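Local structure of annexin B22 (Schistosoma mansoni, 4MDU) at residues Asn68-Gln72 with Leu105-Thr109; Leu166-Lys171 with Leu182-Val186; Ala219-Tyr223 with Ile255-Tyr260; Leu339-Lys344 with Leu355-Glu361. The protein binds acidic phospholipid membranes in a calcium-dependent way, aggregates liposomes and takes part in worm reproduction and host-parasite interaction. All blocks are in the same frame, centred on the assembly; numbering follows the deposited sequence.

Interaction 1 (Asn68-Gln72 with Leu105-Thr109)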
loop_
_atom_site.group_PDB
_atom_site.type_symbol
_atom_site.label_atom_id
_atom_site.label_comp_id
_atom_site.label_asym_id
_atom_site.label_seq_id
_atom_site.Cartn_x
_atom_site.Cartn_y
_atom_site.Cartn_z
ATOM N N ASN B 68 28.164 -12.159 3.289
ATOM C CA ASN B 68 27.877 -12.059 4.715
ATOM C C ASN B 68 28.753 -13.007 5.555
ATOM O O ASN B 68 29.358 -12.597 6.540
ATOM C CB ASN B 68 26.397 -12.330 4.978
ATOM C CG ASN B 68 26.067 -12.364 6.460
ATOM O OD1 ASN B 68 26.002 -11.325 7.108
ATOM N ND2 ASN B 68 25.839 -13.562 6.997
ATOM N N TYR B 69 28.833 -14.270 5.151
ATOM C CA TYR B 69 29.714 -15.207 5.829
ATOM C C TYR B 69 31.163 -14.693 5.933
ATOM O O TYR B 69 31.762 -14.688 7.014
ATOM C CB TYR B 69 29.673 -16.599 5.189
ATOM C CG TYR B 69 30.519 -17.591 5.966
ATOM C CD1 TYR B 69 29.989 -18.294 7.046
ATOM C CD2 TYR B 69 31.853 -17.787 5.650
ATOM C CE1 TYR B 69 30.762 -19.177 7.769
ATOM C CE2 TYR B 69 32.638 -18.664 6.373
ATOM C CZ TYR B 69 32.089 -19.358 7.425
ATOM O OH TYR B 69 32.876 -20.237 8.133
ATOM N N GLU B 70 31.729 -14.242 4.820
ATOM C CA GLU B 70 33.080 -13.702 4.883
ATOM C C GLU B 70 33.179 -12.460 5.784
ATOM O O GLU B 70 34.137 -12.313 6.550
ATOM C CB GLU B 70 33.610 -13.422 3.485
ATOM C CG GLU B 70 33.727 -14.679 2.639
ATOM C CD GLU B 70 33.876 -14.381 1.154
ATOM O OE1 GLU B 70 33.492 -13.278 0.711
ATOM O OE2 GLU B 70 34.375 -15.261 0.430
ATOM N N ARG B 71 32.190 -11.574 5.709
ATOM C CA ARG B 71 32.248 -10.352 6.505
ATOM C C ARG B 71 32.314 -10.734 7.985
ATOM O O ARG B 71 33.173 -10.262 8.724
ATOM C CB ARG B 71 31.065 -9.415 6.205
ATOM C CG ARG B 71 31.054 -8.879 4.754
ATOM C CD ARG B 71 30.098 -7.708 4.547
ATOM N NE ARG B 71 28.695 -8.088 4.742
ATOM C CZ ARG B 71 27.897 -8.539 3.779
ATOM N NH1 ARG B 71 28.352 -8.682 2.543
ATOM N NH2 ARG B 71 26.639 -8.851 4.050
ATOM N N GLN B 72 31.415 -11.616 8.395
ATOM C CA GLN B 72 31.408 -12.123 9.761
ATOM C C GLN B 72 32.715 -12.834 10.096
ATOM O O GLN B 72 33.260 -12.658 11.190
ATOM C CB GLN B 72 30.203 -13.034 9.974
ATOM C CG GLN B 72 28.888 -12.283 9.791
ATOM C CD GLN B 72 28.794 -11.075 10.705
ATOM O OE1 GLN B 72 28.748 -11.217 11.918
ATOM N NE2 GLN B 72 28.783 -9.883 10.125
ATOM N N LEU B 105 25.895 -3.544 6.783
ATOM C CA LEU B 105 26.837 -4.480 6.192
ATOM C C LEU B 105 27.637 -5.384 7.162
ATOM O O LEU B 105 27.794 -6.574 6.879
ATOM C CB LEU B 105 27.778 -3.690 5.271
ATOM C CG LEU B 105 28.436 -4.251 4.008
ATOM C CD1 LEU B 105 27.530 -5.125 3.129
ATOM C CD2 LEU B 105 28.990 -3.078 3.213
ATOM N N ILE B 106 28.177 -4.863 8.272
ATOM C CA ILE B 106 29.014 -5.743 9.114
ATOM C C ILE B 106 28.223 -6.562 10.116
ATOM O O ILE B 106 28.802 -7.331 10.873
ATOM C CB ILE B 106 30.131 -5.046 9.948
ATOM C CG1 ILE B 106 29.711 -3.649 10.320
ATOM C CG2 ILE B 106 31.529 -5.199 9.299
ATOM C CD1 ILE B 106 28.526 -3.647 11.187
ATOM N N VAL B 107 26.914 -6.364 10.143
ATOM C CA VAL B 107 26.049 -7.131 11.016
ATOM C C VAL B 107 25.574 -8.387 10.296
ATOM O O VAL B 107 25.285 -8.344 9.101
ATOM C CB VAL B 107 24.873 -6.266 11.491
ATOM C CG1 VAL B 107 23.691 -7.123 11.849
ATOM C CG2 VAL B 107 25.321 -5.412 12.678
ATOM N N ASP B 108 25.523 -9.508 11.017
ATOM C CA ASP B 108 25.070 -10.774 10.450
ATOM C C ASP B 108 23.714 -10.560 9.786
ATOM O O ASP B 108 22.827 -9.904 10.357
ATOM C CB ASP B 108 24.968 -11.847 11.560
ATOM C CG ASP B 108 24.805 -13.256 11.011
ATOM O OD1 ASP B 108 25.177 -13.497 9.833
ATOM O OD2 ASP B 108 24.306 -14.126 11.769
ATOM N N THR B 109 23.547 -11.091 8.578
ATOM C CA THR B 109 22.300 -10.878 7.834
ATOM C C THR B 109 21.030 -11.009 8.681
ATOM O O THR B 109 20.189 -10.119 8.659
ATOM C CB THR B 109 22.179 -11.837 6.658
ATOM O OG1 THR B 109 23.325 -11.696 5.820
ATOM C CG2 THR B 109 20.926 -11.554 5.877
HETATM O O HOH W 1 27.890 -9.298 7.436
HETATM O O HOH W 2 24.803 -7.741 6.556
#
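The last turn of helix 96-106 and the linker that follows it present a row of polar groups to the first turn of helix 68-82, whose Arg71, Gln72 and Asn68 side chains bond to them. Leu105 comes first: Arg71 NE donates to Leu105 O (2.8 Å), and Leu105 CD1 lies over one face of the guanidinium, 3.5 Å from Arg71 CZ. Next, the CA-to-CB bond of Ile106 points away, but its carbonyl is engaged, Gln72 NE2 donating to Ile106 O at 2.7 Å. That of Val107 points away too; Val107 O is 2.7 Å from water 2, which accepts a long bond from Arg71 NH2 (3.3 Å). Water 1 fills the interior of the contact, accepting from Gln72 NE2 (2.9 Å) and lying 2.8 Å from both Asn68 OD1 and Leu105 O. The Asp108 carboxylate accepts from several sides: Asn68 ND2 donates to Asp108 OD1 (2.9 Å), an oxygen also bound by Ser7 OG, while Glu8 N bonds to Asp108 OD2. Thr109 opens the next helix, and its N donates to Asn68 OD1 (2.9 Å), so the two ends of one amide grip consecutive residues. This hydrogen-bonded junction marks the passage from the first to the second repeat of the annexin fold, where the third helix of a repeat holds the end of its fifth.

Interaction 2 (Leu166-Lys171 with Leu182-Val186)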
loop_
_atom_site.group_PDB
_atom_site.type_symbol
_atom_site.label_atom_id
_atom_site.label_comp_id
_atom_site.label_asym_id
_atom_site.label_seq_id
_atom_site.Cartn_x
_atom_site.Cartn_y
_atom_site.Cartn_z
ATOM N N LEU B 166 9.285 -12.206 17.893
ATOM C CA LEU B 166 8.842 -11.662 16.612
ATOM C C LEU B 166 7.337 -11.829 16.445
ATOM O O LEU B 166 6.643 -10.883 16.102
ATOM C CB LEU B 166 9.602 -12.301 15.437
ATOM C CG LEU B 166 9.201 -11.880 14.011
ATOM C CD1 LEU B 166 9.402 -10.371 13.789
ATOM C CD2 LEU B 166 9.972 -12.665 12.958
ATOM N N VAL B 167 6.821 -13.031 16.678
ATOM C CA VAL B 167 5.381 -13.248 16.504
ATOM C C VAL B 167 4.531 -12.440 17.486
ATOM O O VAL B 167 3.446 -11.964 17.141
ATOM C CB VAL B 167 4.989 -14.746 16.583
ATOM C CG1 VAL B 167 3.494 -14.889 16.437
ATOM C CG2 VAL B 167 5.683 -15.538 15.491
ATOM N N THR B 168 5.031 -12.277 18.706
ATOM C CA THR B 168 4.359 -11.426 19.685
ATOM C C THR B 168 4.070 -10.051 19.108
ATOM O O THR B 168 3.013 -9.467 19.348
ATOM C CB THR B 168 5.221 -11.178 20.937
ATOM O OG1 THR B 168 5.971 -12.348 21.271
ATOM C CG2 THR B 168 4.341 -10.774 22.099
ATOM N N ASP B 169 5.031 -9.525 18.362
ATOM C CA ASP B 169 4.940 -8.158 17.863
ATOM C C ASP B 169 4.053 -8.031 16.627
ATOM O O ASP B 169 3.476 -6.966 16.354
ATOM C CB ASP B 169 6.339 -7.617 17.584
ATOM C CG ASP B 169 7.060 -7.220 18.855
ATOM O OD1 ASP B 169 6.404 -7.204 19.914
ATOM O OD2 ASP B 169 8.265 -6.906 18.801
ATOM N N MET B 170 3.935 -9.123 15.884
ATOM C CA MET B 170 3.110 -9.121 14.687
ATOM C C MET B 170 1.638 -8.999 15.005
ATOM O O MET B 170 1.212 -9.234 16.131
ATOM C CB MET B 170 3.361 -10.383 13.864
ATOM C CG MET B 170 4.783 -10.407 13.353
ATOM S SD MET B 170 5.161 -11.845 12.389
ATOM C CE MET B 170 4.024 -11.654 11.009
ATOM N N LYS B 171 0.865 -8.627 13.994
ATOM C CA LYS B 171 -0.575 -8.624 14.110
ATOM C C LYS B 171 -1.096 -10.071 14.190
ATOM O O LYS B 171 -0.526 -10.987 13.585
ATOM C CB LYS B 171 -1.183 -7.872 12.928
ATOM C CG LYS B 171 -0.853 -6.376 12.920
ATOM C CD LYS B 171 -1.643 -5.603 11.859
ATOM C CE LYS B 171 -1.317 -4.097 11.926
ATOM N NZ LYS B 171 -1.846 -3.280 10.780
ATOM N N LEU B 182 0.658 -13.697 6.563
ATOM C CA LEU B 182 1.934 -13.198 7.077
ATOM C C LEU B 182 2.467 -14.143 8.150
ATOM O O LEU B 182 3.622 -14.567 8.097
ATOM C CB LEU B 182 1.752 -11.792 7.653
ATOM C CG LEU B 182 2.869 -10.769 7.439
ATOM C CD1 LEU B 182 3.288 -10.758 5.997
ATOM C CD2 LEU B 182 2.411 -9.363 7.880
ATOM N N LEU B 183 1.609 -14.478 9.114
ATOM C CA LEU B 183 1.937 -15.438 10.178
ATOM C C LEU B 183 2.352 -16.816 9.670
ATOM O O LEU B 183 3.198 -17.470 10.279
ATOM C CB LEU B 183 0.761 -15.613 11.142
ATOM C CG LEU B 183 0.760 -14.838 12.463
ATOM C CD1 LEU B 183 2.156 -14.323 12.817
ATOM C CD2 LEU B 183 -0.244 -13.702 12.402
ATOM N N SER B 184 1.748 -17.270 8.577
ATOM C CA SER B 184 2.112 -18.579 8.032
ATOM C C SER B 184 3.549 -18.588 7.520
ATOM O O SER B 184 4.262 -19.573 7.698
ATOM C CB SER B 184 1.147 -19.028 6.929
ATOM O OG SER B 184 1.411 -18.365 5.708
ATOM N N LEU B 185 3.985 -17.492 6.898
ATOM C CA LEU B 185 5.386 -17.404 6.519
ATOM C C LEU B 185 6.285 -17.465 7.753
ATOM O O LEU B 185 7.301 -18.165 7.770
ATOM C CB LEU B 185 5.689 -16.121 5.717
ATOM C CG LEU B 185 5.015 -15.965 4.352
ATOM C CD1 LEU B 185 5.469 -14.676 3.665
ATOM C CD2 LEU B 185 5.278 -17.190 3.455
ATOM N N VAL B 186 5.932 -16.709 8.781
ATOM C CA VAL B 186 6.756 -16.670 9.984
ATOM C C VAL B 186 6.715 -18.030 10.727
ATOM O O VAL B 186 7.627 -18.378 11.469
ATOM C CB VAL B 186 6.337 -15.512 10.891
ATOM C CG1 VAL B 186 7.042 -15.587 12.231
ATOM C CG2 VAL B 186 6.651 -14.172 10.190
#
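Shape rather than polarity joins the short helix 166-169 and the residues after it to helix 177-187. The main bump is Met170, the first residue to leave the helix, whose CA-to-CB bond points at the other segment. With chi1 m, chi2 t and chi3 p, its thioether reaches across and bends at the tip into a hollow lined by Leu182, Leu183 and Val186: Met170 CE lies 3.9 Å from Leu182 CG and 3.7 Å from Leu183 CD1, while Met170 SD lies 3.5 Å from Val186 CG2. Val186 is the answering bump. Its CG1 is 3.5 Å from Val167 CG2 and 4.2 Å from Leu166 CD2, so it fits beside two successive side chains of the facing turn. Leu183 lies along the Met170 side chain, one methyl, CD1, meeting Val167 CG1 at 3.9 Å and the other, CD2, pressed to 3.0 Å from Lys171 O. The Lys171 side chain leads away from the contact, ending in a salt bridge to Glu179 of the second subunit and packing on Cys175 of that subunit; Lys171 also belongs to a calcium site. Around this joint of the second annexin repeat, helix 109-122 touches Leu166 and Met170 through Met121, helix 140-156 brings Met143 against Leu166 and Val186, and helix 128-136 closes on Met170 and Val186 with Phe135.

Interaction 3 (Ala219-Tyr223 with Ile255-Tyr260)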
loop_
_atom_site.group_PDB
_atom_site.type_symbol
_atom_site.label_atom_id
_atom_site.label_comp_id
_atom_site.label_asym_id
_atom_site.label_seq_id
_atom_site.Cartn_x
_atom_site.Cartn_y
_atom_site.Cartn_z
ATOM N N ALA B 219 -3.677 -26.705 -8.264
ATOM C CA ALA B 219 -4.309 -25.872 -9.278
ATOM C C ALA B 219 -5.826 -25.899 -9.126
ATOM O O ALA B 219 -6.488 -24.869 -9.284
ATOM C CB ALA B 219 -3.896 -26.309 -10.682
ATOM N N LYS B 220 -6.374 -27.069 -8.804
ATOM C CA LYS B 220 -7.818 -27.206 -8.657
ATOM C C LYS B 220 -8.341 -26.492 -7.409
ATOM O O LYS B 220 -9.367 -25.812 -7.464
ATOM C CB LYS B 220 -8.224 -28.679 -8.677
ATOM C CG LYS B 220 -7.655 -29.414 -9.884
ATOM C CD LYS B 220 -8.148 -30.841 -10.005
ATOM C CE LYS B 220 -7.505 -31.516 -11.209
ATOM N NZ LYS B 220 -8.202 -32.772 -11.583
ATOM N N ASP B 221 -7.632 -26.622 -6.292
ATOM C CA ASP B 221 -8.023 -25.901 -5.080
ATOM C C ASP B 221 -7.971 -24.390 -5.289
ATOM O O ASP B 221 -8.808 -23.646 -4.777
ATOM C CB ASP B 221 -7.139 -26.296 -3.904
ATOM C CG ASP B 221 -7.638 -27.534 -3.205
ATOM O OD1 ASP B 221 -8.861 -27.787 -3.257
ATOM O OD2 ASP B 221 -6.815 -28.249 -2.602
ATOM N N LEU B 222 -6.983 -23.943 -6.049
ATOM C CA LEU B 222 -6.828 -22.531 -6.305
ATOM C C LEU B 222 -8.018 -22.006 -7.090
ATOM O O LEU B 222 -8.523 -20.916 -6.804
ATOM C CB LEU B 222 -5.521 -22.270 -7.049
ATOM C CG LEU B 222 -4.269 -22.318 -6.170
ATOM C CD1 LEU B 222 -3.003 -22.453 -7.005
ATOM C CD2 LEU B 222 -4.217 -21.073 -5.281
ATOM N N TYR B 223 -8.476 -22.793 -8.061
ATOM C CA TYR B 223 -9.589 -22.393 -8.917
ATOM C C TYR B 223 -10.903 -22.363 -8.149
ATOM O O TYR B 223 -11.721 -21.463 -8.341
ATOM C CB TYR B 223 -9.704 -23.323 -10.128
ATOM C CG TYR B 223 -10.815 -22.957 -11.089
ATOM C CD1 TYR B 223 -10.631 -21.968 -12.050
ATOM C CD2 TYR B 223 -12.038 -23.605 -11.045
ATOM C CE1 TYR B 223 -11.640 -21.633 -12.930
ATOM C CE2 TYR B 223 -13.051 -23.277 -11.919
ATOM C CZ TYR B 223 -12.848 -22.292 -12.862
ATOM O OH TYR B 223 -13.861 -21.960 -13.732
ATOM N N ILE B 255 0.617 -25.275 -14.942
ATOM C CA ILE B 255 -0.498 -26.211 -14.989
ATOM C C ILE B 255 -1.816 -25.479 -14.812
ATOM O O ILE B 255 -2.824 -25.800 -15.459
ATOM C CB ILE B 255 -0.338 -27.303 -13.916
ATOM C CG1 ILE B 255 0.689 -28.320 -14.391
ATOM C CG2 ILE B 255 -1.653 -27.999 -13.641
ATOM C CD1 ILE B 255 1.082 -29.322 -13.336
ATOM N N TYR B 256 -1.809 -24.478 -13.945
ATOM C CA TYR B 256 -3.018 -23.711 -13.726
ATOM C C TYR B 256 -3.476 -23.068 -15.037
ATOM O O TYR B 256 -4.663 -23.063 -15.353
ATOM C CB TYR B 256 -2.827 -22.658 -12.632
ATOM C CG TYR B 256 -4.109 -21.941 -12.296
ATOM C CD1 TYR B 256 -4.969 -22.432 -11.324
ATOM C CD2 TYR B 256 -4.474 -20.778 -12.970
ATOM C CE1 TYR B 256 -6.156 -21.772 -11.016
ATOM C CE2 TYR B 256 -5.655 -20.112 -12.671
ATOM C CZ TYR B 256 -6.491 -20.610 -11.697
ATOM O OH TYR B 256 -7.660 -19.947 -11.408
ATOM N N PHE B 257 -2.532 -22.544 -15.809
ATOM C CA PHE B 257 -2.902 -21.850 -17.034
ATOM C C PHE B 257 -3.393 -22.790 -18.131
ATOM O O PHE B 257 -4.349 -22.473 -18.841
ATOM C CB PHE B 257 -1.763 -20.970 -17.558
ATOM C CG PHE B 257 -2.072 -20.324 -18.882
ATOM C CD1 PHE B 257 -2.913 -19.225 -18.950
ATOM C CD2 PHE B 257 -1.550 -20.840 -20.060
ATOM C CE1 PHE B 257 -3.216 -18.640 -20.166
ATOM C CE2 PHE B 257 -1.847 -20.263 -21.276
ATOM C CZ PHE B 257 -2.681 -19.157 -21.330
ATOM N N LYS B 258 -2.749 -23.943 -18.280
ATOM C CA LYS B 258 -3.190 -24.893 -19.293
ATOM C C LYS B 258 -4.629 -25.335 -19.026
ATOM O O LYS B 258 -5.418 -25.505 -19.954
ATOM C CB LYS B 258 -2.248 -26.091 -19.361
ATOM C CG LYS B 258 -0.799 -25.704 -19.624
ATOM C CD LYS B 258 0.052 -26.928 -19.946
ATOM C CE LYS B 258 1.492 -26.549 -20.297
ATOM N NZ LYS B 258 2.297 -27.732 -20.750
ATOM N N MET B 259 -4.972 -25.488 -17.752
ATOM C CA MET B 259 -6.310 -25.928 -17.362
ATOM C C MET B 259 -7.395 -24.855 -17.477
ATOM O O MET B 259 -8.505 -25.137 -17.921
ATOM C CB MET B 259 -6.296 -26.483 -15.934
ATOM C CG MET B 259 -5.510 -27.775 -15.773
ATOM S SD MET B 259 -5.213 -28.192 -14.044
ATOM C CE MET B 259 -6.882 -28.289 -13.414
ATOM N N TYR B 260 -7.098 -23.629 -17.074
ATOM C CA TYR B 260 -8.166 -22.637 -16.979
ATOM C C TYR B 260 -8.053 -21.445 -17.936
ATOM O O TYR B 260 -8.950 -20.605 -17.991
ATOM C CB TYR B 260 -8.319 -22.169 -15.528
ATOM C CG TYR B 260 -8.463 -23.324 -14.561
ATOM C CD1 TYR B 260 -9.625 -24.082 -14.531
ATOM C CD2 TYR B 260 -7.436 -23.667 -13.700
ATOM C CE1 TYR B 260 -9.766 -25.139 -13.664
ATOM C CE2 TYR B 260 -7.568 -24.723 -12.828
ATOM C CZ TYR B 260 -8.738 -25.459 -12.816
ATOM O OH TYR B 260 -8.880 -26.516 -11.949
#
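Three tyrosines meet where segments 219-223 and 255-260, in helices 212-224 and 246-260, cross at -62°, their axes 10.0 Å apart. Tyr223, with chi1 t, and Tyr260, with chi1 m, send their rings into the gap so that they lie almost parallel: an offset stack, with centroids 4.1 Å apart and planes at 5°. The slippage of the rings also brings Tyr223 CB over the Tyr260 face, 3.9 Å from its centroid, in a CH-pi contact. Tyr256, another t rotamer, directs its ring edge to the neighbouring helix, with its CD1 3.5 Å from Ala219 O and its OH 3.7 Å from Tyr223 CD1, near the plane of the Tyr223 ring. In the annexin fold these are the first and third helices of a repeat, here the third of four, and the contact lies away from the calcium-binding sites. Ala219 makes the closest backbone approach: its CA is 5.1 Å from Tyr256 CA, and its small CB meets Ile255 CG2, Tyr256 CD1 and Met259 SD, each at 4.1 Å. The chi3 p of Met259 turns its methyl toward Lys220, CE lying 3.8 Å from Lys220 CG. Lys220, extended beyond an m chi1, also passes 3.8 Å from Tyr260 OH with that same CG. Leu222 CB sits 4.0 Å from Tyr256 CE1, and both residues pack on Leu264 of helix 264-271.

Interaction 4 (Leu339-Lys344 with Leu355-Glu361)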
loop_
_atom_site.group_PDB
_atom_site.type_symbol
_atom_site.label_atom_id
_atom_site.label_comp_id
_atom_site.label_asym_id
_atom_site.label_seq_id
_atom_site.Cartn_x
_atom_site.Cartn_y
_atom_site.Cartn_z
ATOM N N LEU B 339 20.442 -0.044 -13.302
ATOM C CA LEU B 339 20.228 0.053 -11.863
ATOM C C LEU B 339 21.373 0.855 -11.244
ATOM O O LEU B 339 21.166 1.689 -10.350
ATOM C CB LEU B 339 20.181 -1.341 -11.230
ATOM C CG LEU B 339 20.034 -1.358 -9.701
ATOM C CD1 LEU B 339 18.729 -0.672 -9.259
ATOM C CD2 LEU B 339 20.070 -2.802 -9.173
ATOM N N LEU B 340 22.586 0.569 -11.707
ATOM C CA LEU B 340 23.754 1.367 -11.362
ATOM C C LEU B 340 23.446 2.863 -11.478
ATOM O O LEU B 340 23.596 3.610 -10.508
ATOM C CB LEU B 340 24.932 1.014 -12.269
ATOM C CG LEU B 340 26.205 1.795 -11.931
ATOM C CD1 LEU B 340 26.722 1.410 -10.562
ATOM C CD2 LEU B 340 27.280 1.566 -12.988
ATOM N N ASN B 341 23.008 3.311 -12.655
ATOM C CA ASN B 341 22.777 4.744 -12.835
ATOM C C ASN B 341 21.602 5.258 -12.011
ATOM O O ASN B 341 21.614 6.404 -11.579
ATOM C CB ASN B 341 22.599 5.131 -14.315
ATOM C CG ASN B 341 23.906 5.106 -15.094
ATOM O OD1 ASN B 341 24.982 5.405 -14.562
ATOM N ND2 ASN B 341 23.818 4.744 -16.365
ATOM N N ALA B 342 20.578 4.429 -11.797
ATOM C CA ALA B 342 19.441 4.883 -10.986
ATOM C C ALA B 342 19.915 5.085 -9.552
ATOM O O ALA B 342 19.528 6.036 -8.876
ATOM C CB ALA B 342 18.305 3.894 -11.033
ATOM N N VAL B 343 20.794 4.196 -9.112
ATOM C CA VAL B 343 21.271 4.220 -7.737
ATOM C C VAL B 343 22.162 5.437 -7.521
ATOM O O VAL B 343 22.065 6.126 -6.498
ATOM C CB VAL B 343 22.007 2.900 -7.365
ATOM C CG1 VAL B 343 22.764 3.056 -6.035
ATOM C CG2 VAL B 343 20.997 1.749 -7.289
ATOM N N LYS B 344 23.018 5.700 -8.498
ATOM C CA LYS B 344 23.887 6.880 -8.469
ATOM C C LYS B 344 23.067 8.155 -8.449
ATOM O O LYS B 344 23.424 9.125 -7.776
ATOM C CB LYS B 344 24.834 6.892 -9.665
ATOM C CG LYS B 344 25.947 5.854 -9.579
ATOM C CD LYS B 344 26.799 5.888 -10.836
ATOM C CE LYS B 344 27.970 4.925 -10.765
ATOM N NZ LYS B 344 28.831 5.094 -11.997
ATOM N N LEU B 355 27.111 1.290 -2.270
ATOM C CA LEU B 355 26.071 0.599 -3.031
ATOM C C LEU B 355 26.575 0.178 -4.410
ATOM O O LEU B 355 26.272 -0.924 -4.879
ATOM C CB LEU B 355 24.830 1.475 -3.182
ATOM C CG LEU B 355 24.156 1.964 -1.894
ATOM C CD1 LEU B 355 22.867 2.672 -2.230
ATOM C CD2 LEU B 355 23.883 0.801 -0.922
ATOM N N CYS B 356 27.339 1.058 -5.060
ATOM C CA CYS B 356 27.856 0.766 -6.399
ATOM C C CYS B 356 28.800 -0.432 -6.371
ATOM O O CYS B 356 28.810 -1.249 -7.290
ATOM C CB CYS B 356 28.558 2.007 -6.997
ATOM S SG CYS B 356 27.361 3.316 -7.379
ATOM N N VAL B 357 29.592 -0.535 -5.311
ATOM C CA VAL B 357 30.563 -1.608 -5.210
ATOM C C VAL B 357 29.854 -2.948 -4.978
ATOM O O VAL B 357 30.245 -3.960 -5.528
ATOM C CB VAL B 357 31.575 -1.315 -4.109
ATOM C CG1 VAL B 357 32.416 -2.557 -3.768
ATOM C CG2 VAL B 357 32.461 -0.171 -4.547
ATOM N N LEU B 358 28.789 -2.932 -4.185
ATOM C CA LEU B 358 27.975 -4.121 -4.005
ATOM C C LEU B 358 27.542 -4.686 -5.362
ATOM O O LEU B 358 27.539 -5.896 -5.548
ATOM C CB LEU B 358 26.756 -3.825 -3.127
ATOM C CG LEU B 358 26.984 -3.586 -1.634
ATOM C CD1 LEU B 358 25.687 -3.116 -0.990
ATOM C CD2 LEU B 358 27.498 -4.849 -0.938
ATOM N N MET B 359 27.181 -3.821 -6.305
ATOM C CA MET B 359 26.710 -4.285 -7.618
ATOM C C MET B 359 27.864 -4.681 -8.538
ATOM O O MET B 359 27.646 -5.222 -9.625
ATOM C CB MET B 359 25.868 -3.209 -8.298
ATOM C CG MET B 359 24.488 -2.987 -7.687
ATOM S SD MET B 359 23.652 -1.547 -8.420
ATOM C CE MET B 359 24.538 -0.197 -7.652
ATOM N N GLY B 360 29.088 -4.399 -8.105
ATOM C CA GLY B 360 30.261 -4.769 -8.877
ATOM C C GLY B 360 31.102 -3.627 -9.432
ATOM O O GLY B 360 32.204 -3.851 -9.951
ATOM N N GLU B 361 30.611 -2.398 -9.337
ATOM C CA GLU B 361 31.382 -1.281 -9.884
ATOM C C GLU B 361 32.444 -0.789 -8.906
ATOM O O GLU B 361 32.217 0.165 -8.174
ATOM C CB GLU B 361 30.491 -0.111 -10.328
ATOM C CG GLU B 361 31.294 0.950 -11.122
ATOM C CD GLU B 361 30.707 2.345 -11.049
ATOM O OE1 GLU B 361 30.302 2.774 -9.947
ATOM O OE2 GLU B 361 30.671 3.021 -12.099
#
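From Leu339 onward, helix 339-346 lays one side against the end of helix 349-358. Leu339 CG touches Met359 SD at 3.8 Å. Leu340, one residue on, spreads its isobutyl group: CD1 is 3.8 Å from Cys356 SG and 4.0 Å from Met359 CE, and CD2 is 3.8 Å from Glu361 OE2. A turn later Val343 packs its CG1 on Leu355 CD1 (3.8 Å) and its CB on Met359 CE (4.0 Å), so the methionine is flanked by three aliphatic residues. Lys344 passes Cys356 SG with its CG (3.6 Å) before its extended chain ends in a salt bridge, NZ to Glu361 OE2 at 2.8 Å. Glu361 comes within range because a Schellman motif at Gly360 turns the chain; OE1 of Glu361 also forms a salt bridge with Arg353. In the fourth annexin repeat this joint is bordered by helix 324-335, which meets Leu339 and Met359, and by helix 311-320, which packs on Leu355.

Overall arrangement
Interaction 1 lies at the junction of the first and second repeats; interactions 2, 3 and 4 lie within the second, third and fourth, and the contacts follow one another along the chain. Interactions 1 and 4 alone touch, through Leu105 CD1 and Leu358 CD2 at 4.1 Å, with centres about 19 Å apart, in keeping with the pairing of first and fourth repeats in annexins. Interactions 2 and 3 have centres about 29 Å apart. Interaction 3 is remote from interaction 1 (centres about 42 Å apart) and from the calcium sites. Interaction 2 contains the calcium ligand Lys171, whereas in interaction 4 the Val343 side chain lies about 4 Å from that of Met302, a calcium-site residue.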